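Local coordinates for protein pyridoxal kinase (Lactobacillus plantarum, PDB 3H74) that probably transfers a phosphate from ATP to pyridoxal, as a vitamin B6 kinase of the ribokinase clan, at residues V8-S13 with I18-A23; T28-D33 with Q268-L273; L37-L42 with I80-S85; N211-T216 with Q240-A245. All coordinates share one frame; numbering follows the deposited sequence.

Interaction 1: V8-S13 with I18-A23; sequences VAEDLS and ISLSSA
The L20 side chain sits against strand 8-13 in two ways: it crosses L12 at about a right angle, with L12 CD1 4.0 Å from L20 CB, and it runs past V8 in the opposite direction, bringing V8 CG1 to 3.8 Å from L20 CD1. V8 CG1 also meets the A23 methyl. Beside this apolar patch comes E10, whose CG stands between the backbone N and the carbonyl carbon (chi1 61°); from there the extended chain carries OE2 to 3.1 Å from S19 C and 3.6 Å from A23 CB. Cut back to an alanine, this position would probably lose the packing of the E10 chain on L20 CD1 and A23 CB and leave a gap beside the first turn of the helix. D11 takes hold of that turn through its backbone, L20 N donating to D11 O at 3.1 Å, almost in line with the carbonyl bond. S19 OG has one proton and two candidates for it, D11 OD2 at 2.8 Å and D11 O at 3.0 Å, while a water donates to this same hydroxyl oxygen. The segment axes stand 99° apart. The contact joins strand to helix at the start of the beta-alpha-beta unit 4-13, 19-29, 32-42 of a ribokinase-like fold.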
loop_
_atom_site.group_PDB
_atom_site.type_symbol
_atom_site.label_atom_id
_atom_site.label_comp_id
_atom_site.label_asym_id
_atom_site.label_seq_id
_atom_site.Cartn_x
_atom_site.Cartn_y
_atom_site.Cartn_z
ATOM N N VAL A 8 0.263 10.913 -1.886
ATOM C CA VAL A 8 0.879 9.638 -1.510
ATOM C C VAL A 8 1.747 9.899 -0.298
ATOM O O VAL A 8 2.739 10.636 -0.406
ATOM C CB VAL A 8 1.729 9.014 -2.648
ATOM C CG1 VAL A 8 2.273 7.661 -2.216
ATOM C CG2 VAL A 8 0.899 8.886 -3.910
ATOM N N ALA A 9 1.374 9.320 0.844
ATOM C CA ALA A 9 2.131 9.506 2.075
ATOM C C ALA A 9 2.695 8.164 2.507
ATOM O O ALA A 9 1.939 7.257 2.874
ATOM C CB ALA A 9 1.259 10.101 3.165
ATOM N N GLU A 10 4.020 8.037 2.419
ATOM C CA GLU A 10 4.731 6.838 2.851
ATOM C C GLU A 10 6.201 7.178 2.971
ATOM O O GLU A 10 6.598 8.313 2.738
ATOM C CB GLU A 10 4.475 5.649 1.909
ATOM C CG GLU A 10 4.916 5.869 0.474
ATOM C CD GLU A 10 4.212 4.941 -0.488
ATOM O OE1 GLU A 10 3.032 4.604 -0.265
ATOM O OE2 GLU A 10 4.815 4.578 -1.499
ATOM N N ASP A 11 7.016 6.202 3.346
ATOM C CA ASP A 11 8.433 6.480 3.549
ATOM C C ASP A 11 9.144 6.761 2.235
ATOM O O ASP A 11 8.739 6.262 1.179
ATOM C CB ASP A 11 9.100 5.306 4.254
ATOM C CG ASP A 11 8.909 4.002 3.498
ATOM O OD1 ASP A 11 7.784 3.498 3.461
ATOM O OD2 ASP A 11 9.889 3.488 2.902
ATOM N N LEU A 12 10.197 7.562 2.310
ATOM C CA LEU A 12 11.126 7.745 1.205
ATOM C C LEU A 12 12.503 7.312 1.680
ATOM O O LEU A 12 13.069 7.916 2.598
ATOM C CB LEU A 12 11.161 9.204 0.748
ATOM C CG LEU A 12 12.211 9.530 -0.316
ATOM C CD1 LEU A 12 11.979 8.744 -1.601
ATOM C CD2 LEU A 12 12.211 11.022 -0.608
ATOM N N SER A 13 13.042 6.270 1.048
ATOM C CA SER A 13 14.454 5.937 1.213
ATOM C C SER A 13 15.197 6.341 -0.046
ATOM O O SER A 13 14.781 6.012 -1.170
ATOM C CB SER A 13 14.686 4.463 1.539
ATOM O OG SER A 13 13.843 3.603 0.806
ATOM N N ILE A 18 12.051 1.430 -3.445
ATOM C CA ILE A 18 10.766 0.995 -2.913
ATOM C C ILE A 18 9.917 2.222 -2.576
ATOM O O ILE A 18 10.297 3.348 -2.896
ATOM C CB ILE A 18 10.925 0.031 -1.693
ATOM C CG1 ILE A 18 11.578 0.730 -0.491
ATOM C CG2 ILE A 18 11.719 -1.230 -2.078
ATOM C CD1 ILE A 18 11.382 -0.006 0.842
ATOM N N SER A 19 8.757 1.974 -1.982
ATOM C CA SER A 19 7.900 3.013 -1.394
ATOM C C SER A 19 7.762 4.263 -2.280
ATOM O O SER A 19 7.402 4.145 -3.451
ATOM C CB SER A 19 8.314 3.299 0.058
ATOM O OG SER A 19 9.678 3.654 0.160
ATOM N N LEU A 20 8.044 5.456 -1.758
ATOM C CA LEU A 20 7.774 6.670 -2.514
ATOM C C LEU A 20 8.577 6.754 -3.803
ATOM O O LEU A 20 8.097 7.272 -4.810
ATOM C CB LEU A 20 8.025 7.897 -1.651
ATOM C CG LEU A 20 7.292 9.188 -1.997
ATOM C CD1 LEU A 20 5.783 8.983 -2.149
ATOM C CD2 LEU A 20 7.577 10.191 -0.890
ATOM N N SER A 21 9.808 6.231 -3.783
ATOM C CA SER A 21 10.649 6.233 -4.986
ATOM C C SER A 21 10.050 5.421 -6.137
ATOM O O SER A 21 10.355 5.683 -7.304
ATOM C CB SER A 21 12.054 5.723 -4.679
ATOM O OG SER A 21 12.105 4.316 -4.678
ATOM N N SER A 22 9.221 4.433 -5.824
ATOM C CA SER A 22 8.548 3.681 -6.880
ATOM C C SER A 22 7.126 4.180 -7.130
ATOM O O SER A 22 6.656 4.152 -8.265
ATOM C CB SER A 22 8.582 2.178 -6.610
ATOM O OG SER A 22 7.996 1.880 -5.365
ATOM N N ALA A 23 6.446 4.666 -6.090
ATOM C CA ALA A 23 5.106 5.211 -6.273
ATOM C C ALA A 23 5.113 6.457 -7.157
ATOM O O ALA A 23 4.207 6.638 -7.972
ATOM C CB ALA A 23 4.460 5.505 -4.938
HETATM O O HOH W 1 11.384 5.328 -1.174
HETATM O O HOH W 2 13.477 3.547 -1.984
#

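Interaction 2: T28-D33 with Q268-L273; sequences TAMQYD and QAILAL
I270 meets the end of helix 19-29 without a hydrogen bond, mostly through apolar contacts. Its CG2 branch does most of the touching: it reaches 3.5 Å from M30 CG and 3.8 Å from A29 CB, and lies 3.5 Å from the carbonyl oxygen A29 O, because CG2 lies anti to the backbone N while CG1 is turned beside it (chi1 -74°). I270 CD1 lies 3.8 Å from M30 CG and 4.2 Å from the SE of this selenomethionine; the two side chains cross at about a right angle. L271 adds a lesser touch, its CD1 4.0 Å from A29 CB. A glycine in place of I270 would probably leave the A29 methyl and M30 CG without their main partner and open a gap between the two helix ends.

The polar bonds lie within 28-33 or go to residues outside the pair. Q31, at positive phi, closes the helix as the C-prime residue of a Schellman motif, with Q31 N bonded to T28 O at 2.9 Å and Y32 N to L27 O. The carbonyls of A29 and M30 are taken by N274 ND2 and R227 NE.

With no hydrogen bond joining 28-33 to 268-273, the contact is one of methyl and methylene shape.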
loop_
_atom_site.group_PDB
_atom_site.type_symbol
_atom_site.label_atom_id
_atom_site.label_comp_id
_atom_site.label_asym_id
_atom_site.label_seq_id
_atom_site.Cartn_x
_atom_site.Cartn_y
_atom_site.Cartn_z
ATOM N N THR A 28 2.852 9.042 -11.539
ATOM C CA THR A 28 3.097 10.068 -12.552
ATOM C C THR A 28 2.786 9.504 -13.943
ATOM O O THR A 28 2.090 10.147 -14.735
ATOM C CB THR A 28 4.538 10.588 -12.471
ATOM O OG1 THR A 28 4.742 11.187 -11.189
ATOM C CG2 THR A 28 4.817 11.638 -13.543
ATOM N N ALA A 29 3.259 8.294 -14.232
ATOM C CA ALA A 29 2.990 7.682 -15.533
ATOM C C ALA A 29 1.499 7.478 -15.749
ATOM O O ALA A 29 1.014 7.545 -16.876
ATOM C CB ALA A 29 3.739 6.366 -15.668
HETATM N N MSE A 30 0.757 7.264 -14.676
HETATM C CA MSE A 30 -0.698 7.091 -14.724
HETATM C C MSE A 30 -1.440 8.429 -14.708
HETATM O O MSE A 30 -2.614 8.434 -14.484
HETATM C CB MSE A 30 -1.165 6.189 -13.548
HETATM C CG MSE A 30 -0.544 4.728 -13.606
HETATM SE SE MSE A 30 -1.096 3.429 -12.191
HETATM C CE MSE A 30 -2.857 4.140 -12.853
ATOM N N GLN A 31 -0.737 9.519 -14.909
ATOM C CA GLN A 31 -1.352 10.823 -15.186
ATOM C C GLN A 31 -1.902 11.492 -13.883
ATOM O O GLN A 31 -2.791 12.267 -13.921
ATOM C CB GLN A 31 -2.421 10.707 -16.297
ATOM C CG GLN A 31 -2.024 9.800 -17.502
ATOM C CD GLN A 31 -3.183 9.695 -18.511
ATOM O OE1 GLN A 31 -3.495 10.612 -18.943
ATOM N NE2 GLN A 31 -3.935 8.630 -18.544
ATOM N N TYR A 32 -1.272 11.267 -12.778
ATOM C CA TYR A 32 -1.535 11.988 -11.560
ATOM C C TYR A 32 -0.541 13.102 -11.301
ATOM O O TYR A 32 0.600 12.944 -11.551
ATOM C CB TYR A 32 -1.529 11.012 -10.339
ATOM C CG TYR A 32 -2.680 10.026 -10.358
ATOM C CD1 TYR A 32 -3.899 10.352 -9.794
ATOM C CD2 TYR A 32 -2.549 8.807 -10.968
ATOM C CE1 TYR A 32 -4.943 9.480 -9.840
ATOM C CE2 TYR A 32 -3.590 7.938 -11.017
ATOM C CZ TYR A 32 -4.796 8.289 -10.436
ATOM O OH TYR A 32 -5.871 7.472 -10.436
ATOM N N ASP A 33 -1.036 14.214 -10.784
ATOM C CA ASP A 33 -0.227 15.219 -10.086
ATOM C C ASP A 33 -0.007 14.651 -8.694
ATOM O O ASP A 33 -0.916 14.668 -7.869
ATOM C CB ASP A 33 -0.985 16.567 -10.040
ATOM C CG ASP A 33 -0.499 17.530 -8.925
ATOM O OD1 ASP A 33 0.723 17.704 -8.750
ATOM O OD2 ASP A 33 -1.357 18.152 -8.246
ATOM N N GLN A 268 5.778 0.763 -19.200
ATOM C CA GLN A 268 5.362 0.485 -20.572
ATOM C C GLN A 268 3.893 0.053 -20.663
ATOM O O GLN A 268 3.167 0.482 -21.564
ATOM C CB GLN A 268 6.281 -0.571 -21.185
ATOM C CG GLN A 268 6.071 -0.808 -22.663
ATOM C CD GLN A 268 6.922 -1.944 -23.183
ATOM O OE1 GLN A 268 6.991 -3.016 -22.576
ATOM N NE2 GLN A 268 7.571 -1.720 -24.318
ATOM N N ALA A 269 3.454 -0.786 -19.729
ATOM C CA ALA A 269 2.062 -1.235 -19.692
ATOM C C ALA A 269 1.119 -0.098 -19.336
ATOM O O ALA A 269 0.029 0.006 -19.901
ATOM C CB ALA A 269 1.886 -2.400 -18.731
ATOM N N ILE A 270 1.547 0.764 -18.418
ATOM C CA ILE A 270 0.769 1.935 -18.039
ATOM C C ILE A 270 0.571 2.868 -19.240
ATOM O O ILE A 270 -0.548 3.317 -19.515
ATOM C CB ILE A 270 1.442 2.679 -16.871
ATOM C CG1 ILE A 270 1.253 1.884 -15.571
ATOM C CG2 ILE A 270 0.874 4.094 -16.755
ATOM C CD1 ILE A 270 2.207 2.264 -14.460
ATOM N N LEU A 271 1.648 3.147 -19.963
ATOM C CA LEU A 271 1.540 4.009 -21.134
ATOM C C LEU A 271 0.685 3.369 -22.235
ATOM O O LEU A 271 -0.079 4.066 -22.915
ATOM C CB LEU A 271 2.929 4.406 -21.634
ATOM C CG LEU A 271 3.466 5.711 -21.031
ATOM C CD1 LEU A 271 3.739 5.606 -19.550
ATOM C CD2 LEU A 271 4.712 6.176 -21.721
ATOM N N ALA A 272 0.782 2.051 -22.397
ATOM C CA ALA A 272 -0.056 1.341 -23.369
ATOM C C ALA A 272 -1.533 1.446 -23.002
ATOM O O ALA A 272 -2.378 1.651 -23.876
ATOM C CB ALA A 272 0.369 -0.111 -23.499
ATOM N N LEU A 273 -1.855 1.378 -21.728
ATOM C CA LEU A 273 -3.226 1.529 -21.260
ATOM C C LEU A 273 -3.698 2.951 -21.513
ATOM O O LEU A 273 -4.781 3.162 -21.930
ATOM C CB LEU A 273 -3.345 1.196 -19.770
ATOM C CG LEU A 273 -4.768 1.194 -19.189
ATOM C CD1 LEU A 273 -5.665 0.106 -19.881
ATOM C CD2 LEU A 273 -4.663 1.011 -17.702
#

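Interaction 3: L37-L42 with I80-S85; sequences LPTSLL and IGYVGS
With chi1 at 51°, T39 turns OG1 between its own backbone N and carbonyl carbon, which points the hydroxyl across to Y82; the Y82 ring, its CG anti to the backbone N (chi1 175°), swings round so that one edge comes up beside the same hydroxyl. T39 OG1 donates to Y82 O at 2.8 Å, arriving well off the axis of the carbonyl bond and tilted 24° from its plane. T39 OG1 also lies close to the plane of the ring, 4.2 Å from Y82 CD2, and therefore meets an edge and not a face. The remainder of T39 packs on the backbone of the loop: T39 CB is 3.6 Å from V83 O, and its methyl CG2 is 3.8 Å from Y82 O. One face of the Y82 ring has G84 N 3.9 Å above its plane, displaced toward the rim, and that nitrogen is bonded to the hydroxyl of Y124. A side chain at G84 would run into Y82 CE2, so the glycine lets the loop fold back over the ring. V83 turns its own side chain the other way, onto helix 86-98.

T39 sits where strand 32-42 turns a corner. Chemically, one hydroxyl-to-carbonyl bond is what joins the two segments, satisfying a main-chain oxygen in a loop without regular strand or helix, and backbone oxygens, more than side chains, make the surface that T39 fits.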
loop_
_atom_site.group_PDB
_atom_site.type_symbol
_atom_site.label_atom_id
_atom_site.label_comp_id
_atom_site.label_asym_id
_atom_site.label_seq_id
_atom_site.Cartn_x
_atom_site.Cartn_y
_atom_site.Cartn_z
ATOM N N LEU A 37 4.566 12.824 -0.217
ATOM C CA LEU A 37 4.807 13.210 1.167
ATOM C C LEU A 37 5.536 12.125 1.963
ATOM O O LEU A 37 4.929 11.126 2.356
ATOM C CB LEU A 37 3.478 13.533 1.845
ATOM C CG LEU A 37 3.583 13.978 3.303
ATOM C CD1 LEU A 37 4.375 15.263 3.409
ATOM C CD2 LEU A 37 2.208 14.146 3.934
ATOM N N PRO A 38 6.840 12.314 2.228
ATOM C CA PRO A 38 7.523 11.346 3.084
ATOM C C PRO A 38 6.972 11.343 4.508
ATOM O O PRO A 38 6.812 12.405 5.112
ATOM C CB PRO A 38 8.982 11.839 3.081
ATOM C CG PRO A 38 9.104 12.661 1.810
ATOM C CD PRO A 38 7.763 13.346 1.724
ATOM N N THR A 39 6.701 10.153 5.033
ATOM C CA THR A 39 6.338 9.993 6.437
ATOM C C THR A 39 7.592 9.754 7.280
ATOM O O THR A 39 7.566 9.918 8.502
ATOM C CB THR A 39 5.368 8.823 6.616
ATOM O OG1 THR A 39 5.934 7.687 5.967
ATOM C CG2 THR A 39 4.014 9.120 5.989
ATOM N N SER A 40 8.668 9.359 6.598
ATOM C CA SER A 40 9.979 9.076 7.171
ATOM C C SER A 40 10.948 9.266 6.007
ATOM O O SER A 40 10.581 8.997 4.859
ATOM C CB SER A 40 10.046 7.632 7.682
ATOM O OG SER A 40 11.311 7.336 8.263
ATOM N N LEU A 41 12.163 9.738 6.290
ATOM C CA LEU A 41 13.169 9.947 5.254
ATOM C C LEU A 41 14.428 9.186 5.664
ATOM O O LEU A 41 14.973 9.424 6.752
ATOM C CB LEU A 41 13.453 11.440 5.100
ATOM C CG LEU A 41 14.491 11.838 4.056
ATOM C CD1 LEU A 41 14.163 11.351 2.638
ATOM C CD2 LEU A 41 14.665 13.351 4.082
ATOM N N LEU A 42 14.887 8.274 4.811
ATOM C CA LEU A 42 15.972 7.340 5.160
ATOM C C LEU A 42 17.061 7.364 4.114
ATOM O O LEU A 42 16.782 7.529 2.920
ATOM C CB LEU A 42 15.459 5.902 5.258
ATOM C CG LEU A 42 14.264 5.603 6.168
ATOM C CD1 LEU A 42 12.921 5.794 5.447
ATOM C CD2 LEU A 42 14.352 4.166 6.657
ATOM N N ILE A 80 -2.124 5.949 1.366
ATOM C CA ILE A 80 -1.276 5.980 2.556
ATOM C C ILE A 80 -0.586 4.637 2.688
ATOM O O ILE A 80 -1.261 3.599 2.754
ATOM C CB ILE A 80 -2.079 6.271 3.865
ATOM C CG1 ILE A 80 -3.075 7.430 3.684
ATOM C CG2 ILE A 80 -1.132 6.478 5.041
ATOM C CD1 ILE A 80 -2.471 8.781 3.292
ATOM N N GLY A 81 0.743 4.654 2.695
ATOM C CA GLY A 81 1.539 3.457 2.945
ATOM C C GLY A 81 2.126 3.508 4.343
ATOM O O GLY A 81 1.485 3.987 5.271
ATOM N N TYR A 82 3.348 3.006 4.491
ATOM C CA TYR A 82 4.029 2.998 5.787
ATOM C C TYR A 82 3.994 4.378 6.444
ATOM O O TYR A 82 4.390 5.371 5.829
ATOM C CB TYR A 82 5.485 2.551 5.610
ATOM C CG TYR A 82 6.313 2.611 6.873
ATOM C CD1 TYR A 82 6.488 1.482 7.668
ATOM C CD2 TYR A 82 6.927 3.799 7.272
ATOM C CE1 TYR A 82 7.257 1.536 8.832
ATOM C CE2 TYR A 82 7.688 3.863 8.443
ATOM C CZ TYR A 82 7.842 2.722 9.210
ATOM O OH TYR A 82 8.600 2.744 10.367
ATOM N N VAL A 83 3.549 4.427 7.697
ATOM C CA VAL A 83 3.504 5.682 8.453
ATOM C C VAL A 83 4.626 5.693 9.497
ATOM O O VAL A 83 5.564 6.490 9.399
ATOM C CB VAL A 83 2.112 5.947 9.080
ATOM C CG1 VAL A 83 2.135 7.231 9.879
ATOM C CG2 VAL A 83 1.052 6.033 7.999
ATOM N N GLY A 84 4.534 4.807 10.486
ATOM C CA GLY A 84 5.659 4.545 11.383
ATOM C C GLY A 84 5.522 4.959 12.828
ATOM O O GLY A 84 6.310 4.511 13.658
ATOM N N SER A 85 4.545 5.804 13.136
ATOM C CA SER A 85 4.279 6.178 14.529
ATOM C C SER A 85 2.811 6.471 14.762
ATOM O O SER A 85 2.079 6.833 13.833
ATOM C CB SER A 85 5.128 7.384 14.941
ATOM O OG SER A 85 4.687 8.558 14.276
#

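Interaction 4: N211-T216 with Q240-A245; sequences NGTGDT and QWLNMA
L242 presses one methyl into the first turn of helix 213-226. Its CD1 is 3.6 Å from T213 O and 3.9 Å from T213 CB, and it also touches the T213 methyl, CG2, at 4.1 Å. The two side chains cross at about a right angle. L242 CG is anti to the backbone N (chi1 -178°), which carries the branched end toward helix 213-226; CD2 stays farther back from T213 O than CD1 does. T216 CB is a looser neighbour, 4.5 Å from L242 CD1.

The turn that receives the leucine is held from within. G212 O accepts two bonds, one from T216 N at 3.0 Å and one from T216 OG1 at 3.0 Å, and the two donors come from opposite faces of the carbonyl plane, the hydroxyl tilted 30° out of it. G212 is the N-cap residue, with a positive phi that suits a glycine. The sequence NGTGD at this helix start matches the GTGD signature of the ribokinase clan, in whose members the N terminus of this helix forms an anion hole for the phosphate being transferred. A sulfate ion, probably from the crystallisation liquor, lies about 5 Å from the T213 side chain and is consistent with such a site.

Farther out, N211 ND2 bonds to R258 O, and D215 OD1 bonds to H281 of the C-terminal histidine tag. On the other helix, N243 ND2 bonds to R204 O and to a glycerol, probably also from the crystallisation liquor.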
loop_
_atom_site.group_PDB
_atom_site.type_symbol
_atom_site.label_atom_id
_atom_site.label_comp_id
_atom_site.label_asym_id
_atom_site.label_seq_id
_atom_site.Cartn_x
_atom_site.Cartn_y
_atom_site.Cartn_z
ATOM N N ASN A 211 11.814 -6.906 -2.796
ATOM C CA ASN A 211 11.417 -5.696 -2.112
ATOM C C ASN A 211 10.563 -4.806 -3.001
ATOM O O ASN A 211 10.717 -4.800 -4.229
ATOM C CB ASN A 211 12.654 -4.953 -1.615
ATOM C CG ASN A 211 13.457 -5.779 -0.626
ATOM O OD1 ASN A 211 12.890 -6.541 0.166
ATOM N ND2 ASN A 211 14.772 -5.634 -0.661
ATOM N N GLY A 212 9.636 -4.087 -2.384
ATOM C CA GLY A 212 8.848 -3.114 -3.110
ATOM C C GLY A 212 7.574 -3.648 -3.739
ATOM O O GLY A 212 6.821 -2.882 -4.336
ATOM N N THR A 213 7.307 -4.945 -3.609
ATOM C CA THR A 213 6.130 -5.516 -4.276
ATOM C C THR A 213 4.825 -4.967 -3.684
ATOM O O THR A 213 3.909 -4.596 -4.418
ATOM C CB THR A 213 6.132 -7.064 -4.272
ATOM O OG1 THR A 213 6.339 -7.544 -2.945
ATOM C CG2 THR A 213 7.236 -7.610 -5.166
ATOM N N GLY A 214 4.750 -4.892 -2.355
ATOM C CA GLY A 214 3.556 -4.363 -1.706
ATOM C C GLY A 214 3.322 -2.903 -2.045
ATOM O O GLY A 214 2.199 -2.505 -2.340
ATOM N N ASP A 215 4.382 -2.098 -2.006
ATOM C CA ASP A 215 4.263 -0.672 -2.318
ATOM C C ASP A 215 3.814 -0.458 -3.760
ATOM O O ASP A 215 2.982 0.404 -4.034
ATOM C CB ASP A 215 5.597 0.070 -2.102
ATOM C CG ASP A 215 6.000 0.191 -0.636
ATOM O OD1 ASP A 215 5.127 0.471 0.224
ATOM O OD2 ASP A 215 7.229 0.076 -0.373
ATOM N N THR A 216 4.375 -1.229 -4.684
ATOM C CA THR A 216 4.034 -1.091 -6.087
ATOM C C THR A 216 2.607 -1.577 -6.345
ATOM O O THR A 216 1.854 -0.932 -7.076
ATOM C CB THR A 216 5.069 -1.802 -6.948
ATOM O OG1 THR A 216 6.344 -1.184 -6.713
ATOM C CG2 THR A 216 4.717 -1.695 -8.423
ATOM N N GLN A 240 -1.566 -8.985 -12.313
ATOM C CA GLN A 240 -0.864 -9.310 -13.526
ATOM C C GLN A 240 0.360 -8.395 -13.697
ATOM O O GLN A 240 1.414 -8.837 -14.024
ATOM C CB GLN A 240 -1.747 -9.187 -14.777
ATOM C CG GLN A 240 -0.822 -9.248 -16.042
ATOM C CD GLN A 240 -1.539 -9.539 -17.370
ATOM O OE1 GLN A 240 -1.910 -8.592 -18.082
ATOM N NE2 GLN A 240 -1.702 -10.813 -17.698
ATOM N N TRP A 241 0.164 -7.116 -13.447
ATOM C CA TRP A 241 1.268 -6.134 -13.604
ATOM C C TRP A 241 2.382 -6.359 -12.570
ATOM O O TRP A 241 3.532 -6.283 -12.879
ATOM C CB TRP A 241 0.647 -4.729 -13.491
ATOM C CG TRP A 241 -0.002 -4.230 -14.765
ATOM C CD1 TRP A 241 -0.144 -4.890 -15.920
ATOM C CD2 TRP A 241 -0.502 -2.919 -14.975
ATOM N NE1 TRP A 241 -0.716 -4.069 -16.854
ATOM C CE2 TRP A 241 -0.929 -2.851 -16.294
ATOM C CE3 TRP A 241 -0.598 -1.789 -14.184
ATOM C CZ2 TRP A 241 -1.497 -1.684 -16.839
ATOM C CZ3 TRP A 241 -1.153 -0.616 -14.744
ATOM C CH2 TRP A 241 -1.592 -0.610 -16.045
ATOM N N LEU A 242 2.004 -6.694 -11.346
ATOM C CA LEU A 242 3.018 -7.009 -10.327
ATOM C C LEU A 242 3.794 -8.319 -10.710
ATOM O O LEU A 242 4.952 -8.356 -10.586
ATOM C CB LEU A 242 2.389 -7.143 -8.944
ATOM C CG LEU A 242 3.395 -7.430 -7.835
ATOM C CD1 LEU A 242 4.305 -6.151 -7.620
ATOM C CD2 LEU A 242 2.609 -7.912 -6.510
ATOM N N ASN A 243 3.050 -9.292 -11.210
ATOM C CA ASN A 243 3.663 -10.534 -11.698
ATOM C C ASN A 243 4.700 -10.213 -12.783
ATOM O O ASN A 243 5.824 -10.717 -12.762
ATOM C CB ASN A 243 2.556 -11.449 -12.224
ATOM C CG ASN A 243 3.019 -12.872 -12.476
ATOM O OD1 ASN A 243 3.104 -13.298 -13.625
ATOM N ND2 ASN A 243 3.287 -13.615 -11.420
HETATM N N MSE A 244 4.317 -9.323 -13.694
HETATM C CA MSE A 244 5.197 -8.855 -14.754
HETATM C C MSE A 244 6.423 -8.111 -14.225
HETATM O O MSE A 244 7.542 -8.309 -14.718
HETATM C CB MSE A 244 4.403 -7.962 -15.698
HETATM C CG MSE A 244 5.215 -7.385 -16.845
HETATM SE SE MSE A 244 4.172 -6.212 -17.963
HETATM C CE MSE A 244 3.719 -4.892 -16.619
ATOM N N ALA A 245 6.230 -7.262 -13.217
ATOM C CA ALA A 245 7.339 -6.491 -12.660
ATOM C C ALA A 245 8.343 -7.414 -11.967
ATOM O O ALA A 245 9.561 -7.236 -12.072
ATOM C CB ALA A 245 6.806 -5.439 -11.686
#

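Interactions 1 and 3, their centres about 8 Å apart, each have one segment on the neighbouring strands 4-13 and 32-42 of the central sheet; the strand bond V8 O to L37 N joins them. The centres of interactions 1 and 2 are about 17 Å apart; interaction 2, at the far end of the shared helix 19-29, brings in helix 264-274 from near the C terminus. Interaction 4 meets interaction 1 near D215 and interaction 2 where W241 packs on I270 and A269. Along the chain the order is 1, then 3, then 4, all but interaction 1 falling between the two segments of interaction 2. Thus helix 264-274 packs on the end of helix 19-29, and helix 231-251 on the probable anion-binding start of helix 213-226.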